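Local coordinates for protein 3'-5'-exonuclease (Saccharomyces cerevisiae, PDB 3E2V) that acts as a magnesium-dependent TatD-type DNase, probably incising double-stranded DNA and trimming it from the 3' to the 5' end, at residues L201-R204 / D209-Q212; H253-T256 / D261-K264; I272-N277 / K291-E296; C279-R282 / N286-V289; L298-D303 / D382-T387. One frame throughout, in Å; residues are numbered along the deposited sequence.

Contact 1 (L201-R204 / D209-Q212); sequences LHMR and DFVQ
Phe210 lays one ring face against Met203 where helix 207-219 folds back on strand 199-204, a strand-to-helix step of the parallel TIM-type barrel found in TatD hydrolases. The tight part of the contact is this ring. Met203 CB sits over its centre in a CH-pi contact, 3.8 Å from the centroid of the Phe210 ring and only 4° off the normal, while Met203 CG reaches Phe210 CG at 3.6 Å. With CG anti to the backbone N (chi1 -171°), the methionine first runs along the ring face and then bends at chi2 and chi3, carrying its sulfur end away from the helix. Leu201 comes from another side: its CB meets the rim of the ring, near its plane, at Phe210 CZ.

The looser, more polar side is on the strand's other surface. His202 points away from the helix, and its side chain lies about 5 Å from the magnesium ion; its NE2 is hydrogen-bonded to Asp165 and its ND1 weakly to Glu161, a magnesium ligand in this protein although not in this model. Arg204, farther along the strand, forms a salt bridge with Asp165. One strand thus serves two surroundings, apolar outward and polar inward. On the helix-facing surface, His202 O approaches Phe210 CE1 obliquely at 3.4 Å.

Contact 2 (H253-T256 / D261-K264); sequences HSFT and DLQK. With MG (magnesium ion), chain E.
The Phe255 ring meets helix 259-268 with its far end, Asp261 CB lying at the edge near the ring plane and Leu262 N approaching obliquely. The second flat group, the His253 imidazole, has Ser254 CB over one face, 3.5 Å above the plane, and water 4 at its edge; it also stacks with Phe200. Both rings stand on the loop joining strand 250-252 to helix 259-268 in the TIM-type barrel of TatD hydrolases. Phe255 CZ does most of the touching: it is 3.9 Å from Leu262 CB and 4.2 Å from Asp261 CB. The chi1 of Phe255 is 180°, which sets CG anti to the backbone N and extends the ring from the loop until it crosses the leucine side chain at about a right angle. Ile274 and Val289 also pack on both Phe255 and Leu262, making a buried apolar joint between this loop, helix 259-268, strand 272-276 and helix 284-291. Asp261 turns its carboxylate to the backbone N of Ser258, within the turn that leads into the helix.

His253 belongs to the metal site. Its ND1 is hydrogen-bonded to Glu301, a second-shell carboxylate that also takes the backbone N-H of Ser254, which probably fixes the ring's rotation and would favour NE2 as the metal-binding nitrogen. Ser254 OG is hydrogen-bonded to Asn277 ND2 and makes a weak, long bond to water 1 of the metal shell. At the opposite end of the imidazole from that carboxylate, His253 NE2 binds the magnesium ion at 2.2 Å.

Contact 3 (I272-N277 / K291-E296); sequences IFIGVN and KQIPTE
The return from helix 284-291 to the last barrel strand packs against strand 272-276, and Ile293 is the residue of this connecting loop that reaches the strand most fully. Its CD1 rests against two side chains, 3.7 Å from Ile274 CG2 and 3.6 Å from Val276 CG2. Ile293 CG2, the shorter branch, lies nearer the start of the strand and touches Ile274 CB at 4.1 Å. The two isoleucines cross at a slant, whereas Val276 and Ile293 run past each other in opposite directions. Chi2 of Ile293 is 165°, an extended end that carries CD1 to its two partners.

Here the beta-alpha-beta crossover of the TatD barrel closes: strand 272-276 and strand 298-300 are parallel neighbours, helix 284-291 and its loop form the connection between them, and Ile293 packs on the strand side. Leu262 and Leu298 also pack against Ile293, linking it to the preceding helix and the following strand. An alanine in place of Ile293 would remove everything beyond CB and would probably leave a gap beside Ile274 and Val276, setting the loop less firmly against the strand.

A second, slighter touch lies nearer the start of the strand, where the Phe273 ring is turned so that its edge meets the backbone at Glu296. The carbonyl O of Glu296 is near the plane of that ring, 3.5 Å from Phe273 CE1. Thr387 and Ile391 of helix 377-392 also pack on Phe273.

Contact 4 (C279-R282 / N286-V289); sequences CSLR and NLAV
Asn286 leans back from the first turn of helix 284-291 over the short 3-10 segment and loop 279-282, and its side chain makes the closest approaches of the contact. The backbone fold itself brings Asn286 CB to 3.2 Å from Ser280 O. A chi1 of -70° then places CG anti to the carbonyl carbon and directs OD1 at the backbone of Arg282. The resulting bond from Arg282 N to Asn286 OD1 is weak: 3.1 Å long and bent to 123° at the hydrogen. Water 5 also donates to this oxygen, at 2.8 Å.

Arg282 is folded rather than extended. Its chain stays straight at chi2 and then bends at chi3 (-66°), so that the guanidinium group doubles back over the loop, with Cys279 CB lying 3.7 Å above one face. From there Arg282 NE makes weak bonds to Cys279 O and to water 5, and the water joins the arginine to Asn286. The apolar half of the contact is carried by two leucines whose side chains cross at about a right angle. Leu287 CD2 touches Leu281 CD2 at 3.8 Å and also comes to 3.6 Å from Leu281 O; Val365 and Val368 of helix 362-373 cover Leu281 further.

Ser280 OG, by contrast, turns to Phe255 O and Asn277 N. The arrangement is a strand-to-helix loop at the catalytic end of the TatD barrel, folded onto the helix that follows and joined through Cys279 by a disulfide to Cys307, which probably helps hold it near the metal site.

Contact 5 (L298-D303 / D382-T387); sequences LLLETD and DTTWKT. With MG (magnesium ion), chain E.
Two threonines, rather than larger apolar residues, carry the helix side of this buried contact, and helix 382-387 lies nearly square across strand 298-300, at 89° with the axes 8.0 Å apart. Thr384 comes closest: its CG2 is 3.5 Å from Leu298 O, and its OG1 faces the methyl Leu300 CD1 at 3.7 Å. That hydroxyl has polar partners in its own helix, the carbonyls of Leu380 and Ile381. A chi1 of 55° puts OG1 between the backbone N and carbonyl carbon, a setting in which both branches face the strand.

Thr387 is turned differently: OG1 goes back to its own helix, donating to Thr383 O at 3.0 Å from above the carbonyl plane, and only CG2 meets the strand, at Leu299 CD2 (3.9 Å). A glycine in place of Thr387 would remove both branches and would probably leave Leu299 CD2 without its methyl partner and Thr383 O with one donor fewer.

From the strand end the chain continues through a short loop to the metal site of this TIM-type barrel, where Asp303 OD1 binds the magnesium ion at 2.2 Å. Its OD2 accepts a hydrogen from water 1 at 2.8 Å, and Asn20 donates to OD1. Both threonine hydroxyls, bonded to carbonyls of their own helix, can sit in an apolar setting, while the carboxylate grips the metal with one oxygen and probably helps to orient a metal-bound water with the other.

Contacts 1, 2, 3 and 5 follow consecutive strands round one barrel, and backbone bonds join them: Leu201 O to His253 N (2.9 Å) between contacts 1 and 2, Phe255 N to Gly275 O (2.9 Å) between contacts 2 and 3, and Val276 N to Leu299 O (2.8 Å) between contacts 3 and 5. Contact 4 lies within the crossover that contact 3 completes, and Ser280 OG ties it to Phe255 O of contact 2 at 2.7 Å. Contacts 2 and 5, with centres about 15 Å apart, share the magnesium ion and its four waters. The side chain of His202 in contact 1 is about 5 Å from the metal, that of Cys279 in contact 4 about 8 Å.

Contact 1 (L201-R204 / D209-Q212)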
# COMPACT_ATOMS: atom_id res chain seq x y z
N LEU A 201 -2.14 4.68 3.65
CA LEU A 201 -2.77 4.34 4.92
C LEU A 201 -3.37 2.94 4.90
O LEU A 201 -3.95 2.52 3.90
CB LEU A 201 -3.84 5.38 5.23
CG LEU A 201 -3.38 6.83 5.38
CD1 LEU A 201 -4.54 7.81 5.21
CD2 LEU A 201 -2.60 7.06 6.67
N HIS A 202 -3.19 2.25 6.02
CA HIS A 202 -3.73 0.91 6.25
C HIS A 202 -4.89 1.01 7.24
O HIS A 202 -4.78 1.62 8.31
CB HIS A 202 -2.62 -0.02 6.77
CG HIS A 202 -3.06 -1.44 6.98
ND1 HIS A 202 -2.94 -2.40 6.01
CD2 HIS A 202 -3.61 -2.05 8.06
CE1 HIS A 202 -3.41 -3.55 6.47
NE2 HIS A 202 -3.82 -3.36 7.71
N MET A 203 -6.03 0.43 6.88
CA MET A 203 -7.15 0.35 7.79
C MET A 203 -7.82 -1.01 7.60
O MET A 203 -8.28 -1.35 6.49
CB MET A 203 -8.17 1.48 7.52
CG MET A 203 -9.30 1.62 8.56
SD MET A 203 -10.63 0.38 8.43
CE MET A 203 -11.52 1.02 7.00
N ARG A 204 -7.88 -1.76 8.68
CA ARG A 204 -8.69 -2.97 8.70
C ARG A 204 -9.46 -3.05 10.00
O ARG A 204 -8.85 -3.04 11.07
CB ARG A 204 -7.80 -4.19 8.56
CG ARG A 204 -8.60 -5.48 8.55
CD ARG A 204 -7.97 -6.50 7.64
NE ARG A 204 -6.59 -6.79 8.04
CZ ARG A 204 -5.75 -7.57 7.37
NH1 ARG A 204 -4.52 -7.75 7.83
NH2 ARG A 204 -6.14 -8.15 6.24
N ASP A 209 -11.96 4.37 14.91
CA ASP A 209 -10.74 4.87 15.53
C ASP A 209 -9.79 5.51 14.52
O ASP A 209 -9.12 6.49 14.83
CB ASP A 209 -10.00 3.75 16.27
CG ASP A 209 -10.68 3.35 17.58
OD1 ASP A 209 -11.71 3.96 17.95
OD2 ASP A 209 -10.19 2.42 18.24
N PHE A 210 -9.76 4.96 13.30
CA PHE A 210 -8.91 5.48 12.22
C PHE A 210 -9.38 6.88 11.86
O PHE A 210 -8.58 7.82 11.78
CB PHE A 210 -9.07 4.50 11.04
CG PHE A 210 -8.28 4.83 9.79
CD1 PHE A 210 -6.93 4.52 9.69
CD2 PHE A 210 -8.95 5.30 8.66
CE1 PHE A 210 -6.23 4.74 8.48
CE2 PHE A 210 -8.25 5.54 7.45
CZ PHE A 210 -6.88 5.27 7.39
N VAL A 211 -10.70 7.04 11.68
CA VAL A 211 -11.27 8.35 11.36
C VAL A 211 -11.07 9.34 12.50
O VAL A 211 -10.76 10.50 12.26
CB VAL A 211 -12.76 8.21 10.95
CG1 VAL A 211 -13.47 9.58 10.93
CG2 VAL A 211 -12.85 7.55 9.57
N GLN A 212 -11.24 8.87 13.74
CA GLN A 212 -11.06 9.74 14.90
C GLN A 212 -9.65 10.35 14.92
O GLN A 212 -9.48 11.55 15.17
CB GLN A 212 -11.34 8.96 16.19
CG GLN A 212 -11.30 9.83 17.43
CD GLN A 212 -11.56 9.05 18.70
OE1 GLN A 212 -12.31 9.50 19.57
NE2 GLN A 212 -10.93 7.89 18.83

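Contact 2 (H253-T256 / D261-K264)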
# COMPACT_ATOMS: atom_id res chain seq x y z
N HIS A 253 -5.37 2.28 1.40
CA HIS A 253 -4.94 1.08 0.65
C HIS A 253 -5.86 -0.10 0.90
O HIS A 253 -6.41 -0.28 2.00
CB HIS A 253 -3.45 0.77 1.05
CG HIS A 253 -2.93 -0.62 0.74
ND1 HIS A 253 -2.93 -1.17 -0.53
CD2 HIS A 253 -2.30 -1.52 1.54
CE1 HIS A 253 -2.37 -2.37 -0.49
NE2 HIS A 253 -1.99 -2.61 0.76
N SER A 254 -6.05 -0.92 -0.13
CA SER A 254 -6.64 -2.26 0.05
C SER A 254 -7.96 -2.24 0.83
O SER A 254 -8.12 -2.95 1.83
CB SER A 254 -5.61 -3.18 0.73
OG SER A 254 -6.03 -4.54 0.62
N PHE A 255 -8.89 -1.40 0.38
CA PHE A 255 -10.15 -1.23 1.09
C PHE A 255 -11.09 -2.43 0.93
O PHE A 255 -11.41 -2.83 -0.19
CB PHE A 255 -10.87 0.02 0.59
CG PHE A 255 -12.17 0.25 1.29
CD1 PHE A 255 -12.18 0.71 2.61
CD2 PHE A 255 -13.38 -0.04 0.67
CE1 PHE A 255 -13.38 0.93 3.29
CE2 PHE A 255 -14.60 0.17 1.37
CZ PHE A 255 -14.58 0.65 2.66
N THR A 256 -11.57 -2.96 2.07
CA THR A 256 -12.50 -4.09 2.04
C THR A 256 -13.67 -3.90 3.02
O THR A 256 -14.36 -4.87 3.38
CB THR A 256 -11.80 -5.42 2.40
OG1 THR A 256 -11.29 -5.32 3.73
CG2 THR A 256 -10.66 -5.73 1.42
N ASP A 261 -18.67 2.24 6.31
CA ASP A 261 -17.26 2.61 6.48
C ASP A 261 -16.80 3.50 5.33
O ASP A 261 -16.10 4.50 5.55
CB ASP A 261 -16.35 1.38 6.45
CG ASP A 261 -16.55 0.46 7.61
OD1 ASP A 261 -17.02 0.91 8.69
OD2 ASP A 261 -16.21 -0.74 7.43
N LEU A 262 -17.18 3.13 4.10
CA LEU A 262 -16.79 3.92 2.94
C LEU A 262 -17.26 5.37 3.06
O LEU A 262 -16.51 6.29 2.79
CB LEU A 262 -17.31 3.31 1.63
CG LEU A 262 -17.05 4.17 0.39
CD1 LEU A 262 -15.54 4.32 0.12
CD2 LEU A 262 -17.78 3.61 -0.84
N GLN A 263 -18.52 5.56 3.45
CA GLN A 263 -19.05 6.91 3.58
C GLN A 263 -18.30 7.70 4.67
O GLN A 263 -18.02 8.88 4.50
CB GLN A 263 -20.56 6.88 3.81
CG GLN A 263 -21.33 6.35 2.60
CD GLN A 263 -21.02 7.13 1.32
OE1 GLN A 263 -21.04 8.36 1.32
NE2 GLN A 263 -20.73 6.42 0.24
N LYS A 264 -17.94 7.04 5.77
CA LYS A 264 -17.16 7.72 6.80
C LYS A 264 -15.81 8.18 6.23
O LYS A 264 -15.36 9.29 6.54
CB LYS A 264 -16.93 6.80 8.01
CG LYS A 264 -18.21 6.54 8.84
CD LYS A 264 -17.99 5.44 9.85
CE LYS A 264 -19.24 5.28 10.72
NZ LYS A 264 -19.15 4.13 11.66
MG MG E . -1.30 -4.62 1.36
O HOH W 1 -3.04 -5.44 1.96
O HOH W 2 -0.38 -6.37 1.95
O HOH W 3 0.60 -3.89 1.10
O HOH W 4 -1.42 -3.86 3.82

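Contact 3 (I272-N277 / K291-E296)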
# COMPACT_ATOMS: atom_id res chain seq x y z
N ILE A 272 -9.37 12.11 0.50
CA ILE A 272 -9.35 10.66 0.73
C ILE A 272 -9.55 9.96 -0.61
O ILE A 272 -10.47 10.28 -1.38
CB ILE A 272 -10.45 10.25 1.72
CG1 ILE A 272 -9.98 10.50 3.16
CG2 ILE A 272 -10.88 8.76 1.54
CD1 ILE A 272 -8.99 9.47 3.71
N PHE A 273 -8.67 9.00 -0.88
CA PHE A 273 -8.79 8.11 -2.04
C PHE A 273 -8.89 6.69 -1.53
O PHE A 273 -8.38 6.38 -0.45
CB PHE A 273 -7.57 8.24 -2.96
CG PHE A 273 -7.50 9.55 -3.66
CD1 PHE A 273 -7.92 9.66 -4.97
CD2 PHE A 273 -7.05 10.67 -2.98
CE1 PHE A 273 -7.90 10.89 -5.62
CE2 PHE A 273 -7.02 11.92 -3.60
CZ PHE A 273 -7.45 12.02 -4.92
N ILE A 274 -9.49 5.81 -2.34
CA ILE A 274 -9.76 4.43 -1.94
C ILE A 274 -9.05 3.48 -2.89
O ILE A 274 -9.31 3.49 -4.10
CB ILE A 274 -11.27 4.12 -1.95
CG1 ILE A 274 -12.08 5.16 -1.14
CG2 ILE A 274 -11.52 2.70 -1.49
CD1 ILE A 274 -11.80 5.21 0.38
N GLY A 275 -8.12 2.69 -2.35
CA GLY A 275 -7.42 1.67 -3.13
C GLY A 275 -8.24 0.39 -3.25
O GLY A 275 -8.76 -0.14 -2.25
N VAL A 276 -8.33 -0.11 -4.48
CA VAL A 276 -9.14 -1.29 -4.81
C VAL A 276 -8.25 -2.33 -5.48
O VAL A 276 -7.61 -2.07 -6.50
CB VAL A 276 -10.29 -0.88 -5.76
CG1 VAL A 276 -11.06 -2.11 -6.30
CG2 VAL A 276 -11.24 0.07 -5.05
N ASN A 277 -8.19 -3.52 -4.86
CA ASN A 277 -7.48 -4.65 -5.41
C ASN A 277 -8.42 -5.87 -5.44
O ASN A 277 -9.61 -5.75 -5.16
CB ASN A 277 -6.22 -4.94 -4.58
CG ASN A 277 -6.53 -5.21 -3.11
OD1 ASN A 277 -7.50 -5.90 -2.78
ND2 ASN A 277 -5.69 -4.70 -2.23
N LYS A 291 -18.90 -0.01 -6.21
CA LYS A 291 -19.72 0.76 -7.15
C LYS A 291 -19.97 2.17 -6.62
O LYS A 291 -20.15 3.10 -7.41
CB LYS A 291 -21.04 0.04 -7.44
CG LYS A 291 -21.80 0.62 -8.63
CD LYS A 291 -22.96 -0.27 -9.03
CE LYS A 291 -23.75 0.34 -10.17
NZ LYS A 291 -24.97 -0.47 -10.48
N GLN A 292 -19.97 2.32 -5.29
CA GLN A 292 -20.24 3.61 -4.64
C GLN A 292 -19.02 4.52 -4.48
O GLN A 292 -19.15 5.68 -4.08
CB GLN A 292 -20.89 3.40 -3.27
CG GLN A 292 -22.25 2.69 -3.33
CD GLN A 292 -22.73 2.23 -1.98
OE1 GLN A 292 -21.95 1.74 -1.16
NE2 GLN A 292 -24.03 2.36 -1.74
N ILE A 293 -17.83 4.00 -4.78
CA ILE A 293 -16.64 4.85 -4.72
C ILE A 293 -16.64 5.83 -5.91
O ILE A 293 -16.68 5.39 -7.06
CB ILE A 293 -15.33 4.03 -4.80
CG1 ILE A 293 -15.27 2.97 -3.69
CG2 ILE A 293 -14.12 4.97 -4.70
CD1 ILE A 293 -14.19 1.89 -3.92
N PRO A 294 -16.57 7.15 -5.66
CA PRO A 294 -16.50 8.06 -6.81
C PRO A 294 -15.33 7.69 -7.72
O PRO A 294 -14.21 7.47 -7.24
CB PRO A 294 -16.27 9.42 -6.16
CG PRO A 294 -16.95 9.28 -4.78
CD PRO A 294 -16.56 7.87 -4.37
N THR A 295 -15.59 7.60 -9.02
CA THR A 295 -14.61 7.03 -9.94
C THR A 295 -13.25 7.74 -9.91
O THR A 295 -12.21 7.09 -9.97
CB THR A 295 -15.21 6.94 -11.36
OG1 THR A 295 -16.34 6.07 -11.30
CG2 THR A 295 -14.18 6.39 -12.36
N GLU A 296 -13.26 9.07 -9.78
CA GLU A 296 -12.01 9.82 -9.70
C GLU A 296 -11.30 9.72 -8.34
O GLU A 296 -10.20 10.26 -8.17
CB GLU A 296 -12.23 11.28 -10.10
CG GLU A 296 -12.70 12.20 -8.98
CD GLU A 296 -14.17 12.11 -8.63
OE1 GLU A 296 -14.88 11.20 -9.12
OE2 GLU A 296 -14.64 12.99 -7.87

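Contact 4 (C279-R282 / N286-V289)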
# COMPACT_ATOMS: atom_id res chain seq x y z
N CYS A 279 -8.78 -8.28 -3.40
CA CYS A 279 -9.42 -8.53 -2.10
C CYS A 279 -10.65 -7.64 -1.87
O CYS A 279 -11.59 -8.02 -1.16
CB CYS A 279 -8.41 -8.38 -0.95
SG CYS A 279 -7.14 -9.67 -0.89
N SER A 280 -10.64 -6.45 -2.48
CA SER A 280 -11.75 -5.50 -2.43
C SER A 280 -12.94 -5.95 -3.28
O SER A 280 -13.94 -5.24 -3.31
CB SER A 280 -11.30 -4.16 -3.03
OG SER A 280 -10.11 -3.70 -2.41
N LEU A 281 -12.82 -7.09 -3.98
CA LEU A 281 -13.79 -7.48 -5.03
C LEU A 281 -14.29 -8.93 -4.85
O LEU A 281 -14.81 -9.56 -5.80
CB LEU A 281 -13.17 -7.28 -6.44
CG LEU A 281 -12.64 -5.88 -6.79
CD1 LEU A 281 -11.73 -5.96 -8.01
CD2 LEU A 281 -13.80 -4.92 -7.01
N ARG A 282 -14.14 -9.48 -3.64
CA ARG A 282 -14.35 -10.92 -3.43
C ARG A 282 -15.80 -11.33 -3.35
O ARG A 282 -16.17 -12.39 -3.86
CB ARG A 282 -13.59 -11.40 -2.20
CG ARG A 282 -12.09 -11.58 -2.48
CD ARG A 282 -11.34 -12.05 -1.27
NE ARG A 282 -11.36 -11.01 -0.25
CZ ARG A 282 -10.55 -10.97 0.79
NH1 ARG A 282 -9.63 -11.91 0.96
NH2 ARG A 282 -10.66 -9.97 1.67
N ASN A 286 -18.86 -6.62 -1.44
CA ASN A 286 -17.67 -5.85 -1.86
C ASN A 286 -17.92 -5.10 -3.18
O ASN A 286 -17.55 -3.93 -3.32
CB ASN A 286 -16.46 -6.77 -2.10
CG ASN A 286 -15.87 -7.39 -0.84
OD1 ASN A 286 -15.33 -8.50 -0.90
ND2 ASN A 286 -15.90 -6.68 0.29
N LEU A 287 -18.49 -5.78 -4.17
CA LEU A 287 -18.72 -5.14 -5.46
C LEU A 287 -19.69 -3.97 -5.33
O LEU A 287 -19.48 -2.93 -5.96
CB LEU A 287 -19.22 -6.15 -6.50
CG LEU A 287 -18.36 -7.39 -6.77
CD1 LEU A 287 -19.04 -8.21 -7.87
CD2 LEU A 287 -16.93 -7.02 -7.17
N ALA A 288 -20.72 -4.13 -4.51
CA ALA A 288 -21.72 -3.08 -4.27
C ALA A 288 -21.08 -1.86 -3.63
O ALA A 288 -21.45 -0.72 -3.91
CB ALA A 288 -22.85 -3.60 -3.40
N VAL A 289 -20.13 -2.11 -2.74
CA VAL A 289 -19.42 -1.03 -2.07
C VAL A 289 -18.52 -0.32 -3.08
O VAL A 289 -18.54 0.91 -3.16
CB VAL A 289 -18.61 -1.54 -0.85
CG1 VAL A 289 -17.82 -0.40 -0.23
CG2 VAL A 289 -19.54 -2.13 0.20
O HOH W 5 -14.02 -9.80 1.18

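Contact 5 (L298-D303 / D382-T387)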
# COMPACT_ATOMS: atom_id res chain seq x y z
N LEU A 298 -10.95 6.60 -6.92
CA LEU A 298 -10.64 5.16 -6.88
C LEU A 298 -9.26 4.96 -7.47
O LEU A 298 -8.97 5.45 -8.58
CB LEU A 298 -11.69 4.41 -7.71
CG LEU A 298 -11.72 2.88 -7.66
CD1 LEU A 298 -13.17 2.45 -7.89
CD2 LEU A 298 -10.78 2.23 -8.68
N LEU A 299 -8.40 4.24 -6.75
CA LEU A 299 -7.08 3.87 -7.27
C LEU A 299 -6.97 2.37 -7.37
O LEU A 299 -7.58 1.65 -6.58
CB LEU A 299 -5.97 4.41 -6.36
CG LEU A 299 -6.08 5.91 -6.06
CD1 LEU A 299 -4.96 6.29 -5.11
CD2 LEU A 299 -6.03 6.77 -7.34
N LEU A 300 -6.22 1.89 -8.36
CA LEU A 300 -6.11 0.44 -8.60
C LEU A 300 -4.79 -0.09 -8.06
O LEU A 300 -3.76 0.59 -8.09
CB LEU A 300 -6.19 0.16 -10.10
CG LEU A 300 -7.48 0.56 -10.80
CD1 LEU A 300 -7.35 0.40 -12.32
CD2 LEU A 300 -8.58 -0.33 -10.27
N GLU A 301 -4.82 -1.34 -7.60
CA GLU A 301 -3.65 -2.00 -7.04
C GLU A 301 -3.86 -3.49 -7.11
O GLU A 301 -5.01 -3.95 -7.22
CB GLU A 301 -3.40 -1.61 -5.58
CG GLU A 301 -4.67 -1.24 -4.82
CD GLU A 301 -4.50 -1.35 -3.30
OE1 GLU A 301 -4.09 -2.43 -2.83
OE2 GLU A 301 -4.80 -0.38 -2.60
N THR A 302 -2.76 -4.24 -7.05
CA THR A 302 -2.88 -5.70 -6.99
C THR A 302 -2.70 -6.26 -5.59
O THR A 302 -3.27 -7.31 -5.25
CB THR A 302 -1.85 -6.44 -7.90
OG1 THR A 302 -0.50 -6.09 -7.50
CG2 THR A 302 -2.09 -6.17 -9.38
N ASP A 303 -1.91 -5.58 -4.75
CA ASP A 303 -1.45 -6.16 -3.47
C ASP A 303 -0.62 -7.42 -3.69
O ASP A 303 -0.44 -8.22 -2.76
CB ASP A 303 -2.61 -6.42 -2.48
CG ASP A 303 -2.16 -6.34 -1.04
OD1 ASP A 303 -1.31 -5.47 -0.72
OD2 ASP A 303 -2.66 -7.15 -0.22
N ASP A 382 -7.97 5.40 -18.02
CA ASP A 382 -7.50 6.77 -18.18
C ASP A 382 -7.70 7.62 -16.92
O ASP A 382 -6.76 8.29 -16.47
CB ASP A 382 -8.21 7.41 -19.38
CG ASP A 382 -7.83 8.87 -19.55
OD1 ASP A 382 -6.73 9.15 -20.08
OD2 ASP A 382 -8.63 9.76 -19.14
N THR A 383 -8.90 7.60 -16.34
CA THR A 383 -9.12 8.39 -15.11
C THR A 383 -8.20 7.91 -13.99
O THR A 383 -7.55 8.74 -13.34
CB THR A 383 -10.59 8.33 -14.67
OG1 THR A 383 -11.41 9.05 -15.61
CG2 THR A 383 -10.81 8.95 -13.29
N THR A 384 -8.13 6.60 -13.76
CA THR A 384 -7.27 6.09 -12.67
C THR A 384 -5.79 6.35 -12.90
O THR A 384 -5.04 6.66 -11.96
CB THR A 384 -7.54 4.59 -12.42
OG1 THR A 384 -7.37 3.84 -13.64
CG2 THR A 384 -8.95 4.38 -11.92
N TRP A 385 -5.35 6.24 -14.15
CA TRP A 385 -3.95 6.55 -14.45
C TRP A 385 -3.60 8.00 -14.09
O TRP A 385 -2.59 8.28 -13.42
CB TRP A 385 -3.67 6.32 -15.94
CG TRP A 385 -2.36 6.85 -16.38
CD1 TRP A 385 -2.16 7.98 -17.12
CD2 TRP A 385 -1.06 6.31 -16.10
NE1 TRP A 385 -0.82 8.17 -17.34
CE2 TRP A 385 -0.11 7.17 -16.72
CE3 TRP A 385 -0.61 5.19 -15.39
CZ2 TRP A 385 1.27 6.94 -16.65
CZ3 TRP A 385 0.76 4.96 -15.31
CH2 TRP A 385 1.69 5.84 -15.95
N LYS A 386 -4.43 8.93 -14.55
CA LYS A 386 -4.14 10.35 -14.36
C LYS A 386 -4.22 10.71 -12.89
O LYS A 386 -3.40 11.49 -12.40
CB LYS A 386 -5.10 11.21 -15.19
CG LYS A 386 -4.78 11.09 -16.65
CD LYS A 386 -5.55 12.04 -17.47
CE LYS A 386 -4.94 12.12 -18.86
NZ LYS A 386 -5.68 13.16 -19.62
N THR A 387 -5.21 10.16 -12.20
CA THR A 387 -5.35 10.44 -10.77
C THR A 387 -4.17 9.89 -9.97
O THR A 387 -3.63 10.58 -9.09
CB THR A 387 -6.69 9.92 -10.26
OG1 THR A 387 -7.74 10.56 -11.01
CG2 THR A 387 -6.87 10.27 -8.80
MG MG E . -1.30 -4.62 1.36
O HOH W 2 -0.38 -6.37 1.95
O HOH W 1 -3.04 -5.44 1.96
O HOH W 3 0.60 -3.89 1.10
O HOH W 4 -1.42 -3.86 3.82